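Local coordinates for protein alpha-L-rhamnosidase (Aspergillus terreus, PDB 6GSZ) that probably hydrolyses terminal non-reducing alpha-L-rhamnose residues in alpha-L-rhamnosides, as a glycoside hydrolase with an (alpha/alpha)6-barrel domain, at residues D473-F477 and H761-S766; A579-P584 and V692-G698. One frame throughout, in Å; residues are numbered along the deposited sequence.

Contact 1: D473-F477 and H761-S766. With BGC (beta-D-glucopyranose), chain B.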
loop_
_atom_site.group_PDB
_atom_site.type_symbol
_atom_site.label_atom_id
_atom_site.label_comp_id
_atom_site.label_asym_id
_atom_site.label_seq_id
_atom_site.Cartn_x
_atom_site.Cartn_y
_atom_site.Cartn_z
ATOM N N ASP A 473 10.846 -4.999 3.133
ATOM C CA ASP A 473 9.624 -5.168 3.879
ATOM C C ASP A 473 8.459 -5.483 2.916
ATOM O O ASP A 473 7.647 -6.366 3.196
ATOM C CB ASP A 473 9.293 -3.928 4.720
ATOM C CG ASP A 473 10.366 -3.481 5.696
ATOM O OD1 ASP A 473 11.545 -3.405 5.266
ATOM O OD2 ASP A 473 10.013 -3.250 6.878
ATOM N N ILE A 474 8.366 -4.741 1.806
ATOM C CA ILE A 474 7.284 -4.977 0.869
ATOM C C ILE A 474 7.498 -6.289 0.110
ATOM O O ILE A 474 6.534 -6.948 -0.234
ATOM C CB ILE A 474 6.982 -3.751 -0.017
ATOM C CG1 ILE A 474 5.743 -3.972 -0.874
ATOM C CG2 ILE A 474 8.166 -3.350 -0.852
ATOM C CD1 ILE A 474 4.467 -4.257 -0.076
ATOM N N HIS A 475 8.747 -6.667 -0.118
ATOM C CA HIS A 475 9.015 -7.978 -0.703
ATOM C C HIS A 475 8.380 -9.061 0.185
ATOM O O HIS A 475 7.659 -9.953 -0.298
ATOM C CB HIS A 475 10.518 -8.168 -0.931
ATOM C CG HIS A 475 10.904 -9.421 -1.655
ATOM N ND1 HIS A 475 12.244 -9.759 -1.809
ATOM C CD2 HIS A 475 10.189 -10.445 -2.168
ATOM C CE1 HIS A 475 12.324 -10.939 -2.439
ATOM N NE2 HIS A 475 11.081 -11.361 -2.677
ATOM N N ALA A 476 8.643 -9.013 1.479
ATOM C CA ALA A 476 8.119 -10.005 2.417
ATOM C C ALA A 476 6.592 -9.970 2.531
ATOM O O ALA A 476 5.952 -11.026 2.629
ATOM C CB ALA A 476 8.732 -9.799 3.798
ATOM N N PHE A 477 6.001 -8.781 2.485
ATOM C CA PHE A 477 4.576 -8.608 2.847
ATOM C C PHE A 477 3.618 -8.702 1.638
ATOM O O PHE A 477 2.423 -8.865 1.867
ATOM C CB PHE A 477 4.384 -7.269 3.578
ATOM C CG PHE A 477 3.001 -7.088 4.154
ATOM C CD1 PHE A 477 2.556 -7.909 5.188
ATOM C CD2 PHE A 477 2.161 -6.082 3.687
ATOM C CE1 PHE A 477 1.276 -7.777 5.691
ATOM C CE2 PHE A 477 0.876 -5.948 4.197
ATOM C CZ PHE A 477 0.447 -6.793 5.205
ATOM N N HIS A 761 4.657 -2.053 11.987
ATOM C CA HIS A 761 5.387 -2.545 10.795
ATOM C C HIS A 761 4.652 -3.777 10.281
ATOM O O HIS A 761 4.347 -4.625 11.113
ATOM C CB HIS A 761 6.802 -3.003 11.197
ATOM C CG HIS A 761 7.935 -2.054 11.057
ATOM N ND1 HIS A 761 8.059 -0.924 11.848
ATOM C CD2 HIS A 761 9.049 -2.121 10.285
ATOM C CE1 HIS A 761 9.185 -0.315 11.527
ATOM N NE2 HIS A 761 9.822 -1.019 10.545
ATOM N N TYR A 762 4.358 -3.862 8.976
ATOM C CA TYR A 762 3.671 -5.067 8.449
ATOM C C TYR A 762 4.535 -6.301 8.274
ATOM O O TYR A 762 3.949 -7.379 8.046
ATOM C CB TYR A 762 2.902 -4.744 7.156
ATOM C CG TYR A 762 3.619 -4.044 6.030
ATOM C CD1 TYR A 762 4.834 -4.466 5.546
ATOM C CD2 TYR A 762 3.070 -2.910 5.450
ATOM C CE1 TYR A 762 5.455 -3.848 4.475
ATOM C CE2 TYR A 762 3.688 -2.260 4.390
ATOM C CZ TYR A 762 4.928 -2.685 3.946
ATOM O OH TYR A 762 5.522 -2.035 2.895
ATOM N N ALA A 763 5.864 -6.254 8.395
ATOM C CA ALA A 763 6.671 -7.443 8.075
ATOM C C ALA A 763 6.207 -8.678 8.828
ATOM O O ALA A 763 6.074 -9.712 8.191
ATOM C CB ALA A 763 8.152 -7.176 8.339
ATOM N N VAL A 764 6.052 -8.614 10.160
ATOM C CA VAL A 764 5.625 -9.796 11.001
ATOM C C VAL A 764 4.225 -10.229 10.568
ATOM O O VAL A 764 3.857 -11.436 10.659
ATOM C CB VAL A 764 5.696 -9.356 12.488
ATOM C CG1 VAL A 764 4.728 -10.014 13.402
ATOM C CG2 VAL A 764 7.148 -9.429 12.983
ATOM N N GLY A 765 3.459 -9.284 9.996
ATOM C CA GLY A 765 2.122 -9.536 9.515
ATOM C C GLY A 765 2.111 -10.371 8.234
ATOM O O GLY A 765 1.032 -10.708 7.760
ATOM N N SER A 766 3.285 -10.703 7.687
ATOM C CA SER A 766 3.406 -11.624 6.534
ATOM C C SER A 766 2.842 -13.024 6.811
ATOM O O SER A 766 2.606 -13.763 5.871
ATOM C CB SER A 766 4.837 -11.711 6.065
ATOM O OG SER A 766 5.687 -12.220 7.076
HETATM C C2 BGC B . 12.915 -1.460 7.852
HETATM C C3 BGC B . 13.988 -2.448 7.490
HETATM C C4 BGC B . 15.410 -1.937 7.435
HETATM C C5 BGC B . 15.591 -1.217 8.682
HETATM C C6 BGC B . 17.032 -0.746 8.656
HETATM C C1 BGC B . 13.337 -0.669 9.077
HETATM O O1 BGC B . 12.259 0.155 9.473
HETATM O O2 BGC B . 11.806 -2.123 8.413
HETATM O O3 BGC B . 13.778 -2.803 6.229
HETATM O O4 BGC B . 16.458 -2.913 7.232
HETATM O O5 BGC B . 14.648 -0.123 8.924
HETATM O O6 BGC B . 17.244 0.100 9.791
HETATM O O HOH W 1 7.473 -3.889 7.718
#

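Contact 2: A579-P584 and V692-G698. With BGC (beta-D-glucopyranose), chain B; MAN (alpha-D-mannopyranose), chain F.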
loop_
_atom_site.group_PDB
_atom_site.type_symbol
_atom_site.label_atom_id
_atom_site.label_comp_id
_atom_site.label_asym_id
_atom_site.label_seq_id
_atom_site.Cartn_x
_atom_site.Cartn_y
_atom_site.Cartn_z
ATOM N N ALA A 579 20.049 -9.348 5.309
ATOM C CA ALA A 579 19.756 -10.804 5.467
ATOM C C ALA A 579 18.635 -10.996 6.496
ATOM O O ALA A 579 17.572 -10.385 6.356
ATOM C CB ALA A 579 21.021 -11.577 5.757
ATOM N N ASP A 580 18.793 -11.932 7.458
ATOM C CA ASP A 580 17.680 -12.259 8.358
ATOM C C ASP A 580 17.575 -11.253 9.501
ATOM O O ASP A 580 17.682 -11.599 10.683
ATOM C CB ASP A 580 17.745 -13.706 8.860
ATOM C CG ASP A 580 16.391 -14.223 9.350
ATOM O OD1 ASP A 580 15.324 -13.742 8.857
ATOM O OD2 ASP A 580 16.399 -15.117 10.244
ATOM N N TRP A 581 17.223 -10.026 9.115
ATOM C CA TRP A 581 17.079 -8.875 9.988
ATOM C C TRP A 581 16.063 -9.165 11.098
ATOM O O TRP A 581 14.997 -9.667 10.827
ATOM C CB TRP A 581 16.635 -7.718 9.084
ATOM C CG TRP A 581 16.523 -6.366 9.720
ATOM C CD1 TRP A 581 15.353 -5.710 10.025
ATOM C CD2 TRP A 581 17.598 -5.501 10.106
ATOM N NE1 TRP A 581 15.648 -4.487 10.570
ATOM C CE2 TRP A 581 17.004 -4.333 10.622
ATOM C CE3 TRP A 581 18.999 -5.583 10.027
ATOM C CZ2 TRP A 581 17.767 -3.245 11.057
ATOM C CZ3 TRP A 581 19.748 -4.521 10.506
ATOM C CH2 TRP A 581 19.133 -3.370 10.991
ATOM N N LEU A 582 16.400 -8.801 12.348
ATOM C CA LEU A 582 15.480 -8.842 13.481
ATOM C C LEU A 582 15.109 -10.286 13.842
ATOM O O LEU A 582 14.083 -10.520 14.441
ATOM C CB LEU A 582 14.257 -7.939 13.220
ATOM C CG LEU A 582 14.496 -6.457 13.493
ATOM C CD1 LEU A 582 13.298 -5.620 13.064
ATOM C CD2 LEU A 582 14.847 -6.224 14.951
ATOM N N ASP A 583 16.036 -11.218 13.580
ATOM C CA ASP A 583 16.049 -12.527 14.251
ATOM C C ASP A 583 15.809 -12.231 15.725
ATOM O O ASP A 583 16.457 -11.331 16.255
ATOM C CB ASP A 583 17.403 -13.210 13.981
ATOM C CG ASP A 583 17.700 -14.524 14.676
ATOM O OD1 ASP A 583 17.119 -14.772 15.766
ATOM O OD2 ASP A 583 18.529 -15.267 14.117
ATOM N N PRO A 584 14.891 -12.908 16.435
ATOM C CA PRO A 584 14.633 -12.580 17.841
ATOM C C PRO A 584 15.844 -12.742 18.779
ATOM O O PRO A 584 15.853 -12.169 19.883
ATOM C CB PRO A 584 13.516 -13.544 18.241
ATOM C CG PRO A 584 13.612 -14.662 17.261
ATOM C CD PRO A 584 14.070 -14.029 15.961
ATOM N N VAL A 692 8.751 -18.491 17.643
ATOM C CA VAL A 692 9.272 -18.114 16.324
ATOM C C VAL A 692 10.757 -17.812 16.455
ATOM O O VAL A 692 11.193 -17.183 17.440
ATOM C CB VAL A 692 8.551 -16.891 15.735
ATOM C CG1 VAL A 692 7.054 -17.051 15.746
ATOM C CG2 VAL A 692 8.954 -15.607 16.435
ATOM N N GLY A 693 11.528 -18.210 15.450
ATOM C CA GLY A 693 12.953 -18.064 15.447
ATOM C C GLY A 693 13.511 -17.359 14.218
ATOM O O GLY A 693 14.704 -17.268 14.070
ATOM N N THR A 694 12.611 -16.823 13.395
ATOM C CA THR A 694 12.945 -16.179 12.112
ATOM C C THR A 694 12.930 -14.648 12.234
ATOM O O THR A 694 12.100 -14.108 12.926
ATOM C CB THR A 694 11.952 -16.663 11.054
ATOM O OG1 THR A 694 10.615 -16.451 11.530
ATOM C CG2 THR A 694 12.126 -18.120 10.673
ATOM N N GLY A 695 13.795 -14.003 11.432
ATOM C CA GLY A 695 13.693 -12.572 11.155
ATOM C C GLY A 695 12.987 -12.305 9.830
ATOM O O GLY A 695 12.168 -13.111 9.367
ATOM N N PHE A 696 13.354 -11.205 9.159
ATOM C CA PHE A 696 12.630 -10.769 7.971
ATOM C C PHE A 696 12.826 -11.765 6.825
ATOM O O PHE A 696 12.005 -11.797 5.915
ATOM C CB PHE A 696 13.029 -9.337 7.563
ATOM C CG PHE A 696 12.398 -8.179 8.300
ATOM C CD1 PHE A 696 11.951 -8.304 9.610
ATOM C CD2 PHE A 696 12.273 -6.956 7.680
ATOM C CE1 PHE A 696 11.401 -7.238 10.300
ATOM C CE2 PHE A 696 11.745 -5.874 8.373
ATOM C CZ PHE A 696 11.289 -6.012 9.663
ATOM N N ALA A 697 13.967 -12.463 6.826
ATOM C CA ALA A 697 14.253 -13.367 5.697
ATOM C C ALA A 697 13.391 -14.635 5.758
ATOM O O ALA A 697 13.070 -15.182 4.721
ATOM C CB ALA A 697 15.722 -13.754 5.653
ATOM N N GLY A 698 13.104 -15.107 6.982
ATOM C CA GLY A 698 12.443 -16.386 7.177
ATOM C C GLY A 698 10.951 -16.284 7.481
ATOM O O GLY A 698 10.197 -17.212 7.176
HETATM C C2 BGC B . 12.915 -1.460 7.852
HETATM C C3 BGC B . 13.988 -2.448 7.490
HETATM C C4 BGC B . 15.410 -1.937 7.435
HETATM C C5 BGC B . 15.591 -1.217 8.682
HETATM C C6 BGC B . 17.032 -0.746 8.656
HETATM C C1 BGC B . 13.337 -0.669 9.077
HETATM O O1 BGC B . 12.259 0.155 9.473
HETATM O O2 BGC B . 11.806 -2.123 8.413
HETATM O O3 BGC B . 13.778 -2.803 6.229
HETATM O O4 BGC B . 16.458 -2.913 7.232
HETATM O O5 BGC B . 14.648 -0.123 8.924
HETATM O O6 BGC B . 17.244 0.100 9.791
HETATM C C1 MAN F . 18.605 -12.753 24.542
HETATM C C2 MAN F . 19.438 -12.747 23.256
HETATM C C3 MAN F . 19.332 -11.360 22.609
HETATM C C4 MAN F . 17.854 -11.002 22.336
HETATM C C5 MAN F . 17.066 -11.149 23.634
HETATM C C6 MAN F . 15.588 -10.964 23.406
HETATM O O2 MAN F . 18.958 -13.780 22.410
HETATM O O3 MAN F . 20.196 -11.268 21.449
HETATM O O4 MAN F . 17.689 -9.594 21.881
HETATM O O5 MAN F . 17.230 -12.413 24.302
HETATM O O6 MAN F . 14.993 -11.202 24.662
HETATM O O HOH W 2 16.383 -17.377 16.223
#

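Contact 1: D473-F477 and H761-S766
Two aromatic rings lie almost parallel: F477, on helix 471-484, and Y762, in the loop before helix 768-775, form an offset stack with centroids 4.4 Å apart and planes at 8°. The stacking is extended by a CH-pi contact, Y762 CB sitting 3.5 Å above the centroid of the F477 ring, while S766 N and G765 O meet that ring at its edge. The far end of the tyrosine passes I474, with Y762 OH 3.7 Å from I474 CB. Direct hydrogen bonds between the segments are absent; a water supplies the polar link instead, donating to D473 OD2 (2.8 Å) and accepting from A763 N (2.9 Å). Beyond it both segments reach the bound glucose. The carboxylate oxygens of D473 accept from adjacent hydroxyls, BGC O3 to D473 OD1 at 2.5 Å and BGC O2 to D473 OD2 at 2.6 Å, and H761 NE2 donates to BGC O1 at 2.9 Å, its ND1 being paired with S758. D460 and W527 also bond the sugar. Helix 437-453 packs against F477 through I446 and M450. The arrangement is that of a sugar-binding pocket in the (alpha/alpha)6 barrel of a six-hairpin glycosidase, to which a helix and a loop each give a polar side chain.

Contact 2: A579-P584 and V692-G698
The t rotamer of D580 carries its carboxylate in among the backbone amides of 692-698: D580 OD1 accepts from A697 N (2.8 Å) and G698 N (3.2 Å), and D580 OD2 from G695 N (3.1 Å) as well as from T657. G695 must be bare here, since a CB would collide with W581 O. That carbonyl, in the type II turn D580-D583, accepts from F696 N at 2.8 Å. W581, also t at chi1, presents its edge to the face of F696 (five-membered ring to F696 ring, centroids 5.1 Å, planes 78°), and one face of the indole lies against the bound glucose. L582, m at chi1, brings CD1 to 3.7 Å from F696 CE1. At the other end P584 CG rests 3.5 Å from V692 O, and a water donates to both D583 OD1 and G693 O (2.7 Å each), while D583 OD2 is paired with T595. A buried carboxylate meeting three main-chain NH groups, and one backbone bond, thus join the loops without a salt bridge, consistent with a fixed placing of W581 and F696 beside the sugar.

How the contacts relate
Both contacts belong to the six-hairpin glycosidase domain, and contact 2 is nested within the chain loop that contact 1 closes. Contact 1 lies deeper, its centre about 11 Å from the centre of the chain against about 23 Å for that of contact 2, and every residue that touches in it is buried; contact 2 is largely buried too, but P584 and G693 are partly exposed and P584 neighbours a glycan mannose. Contact 1 sets a helix against a loop through aromatic packing, whereas contact 2 joins two loops by direct hydrogen bonds. They meet where F696 CE2 lies 3.5 Å from D473 OD2, and both border the glucose: contact 1 with polar groups, contact 2 with aromatic ones.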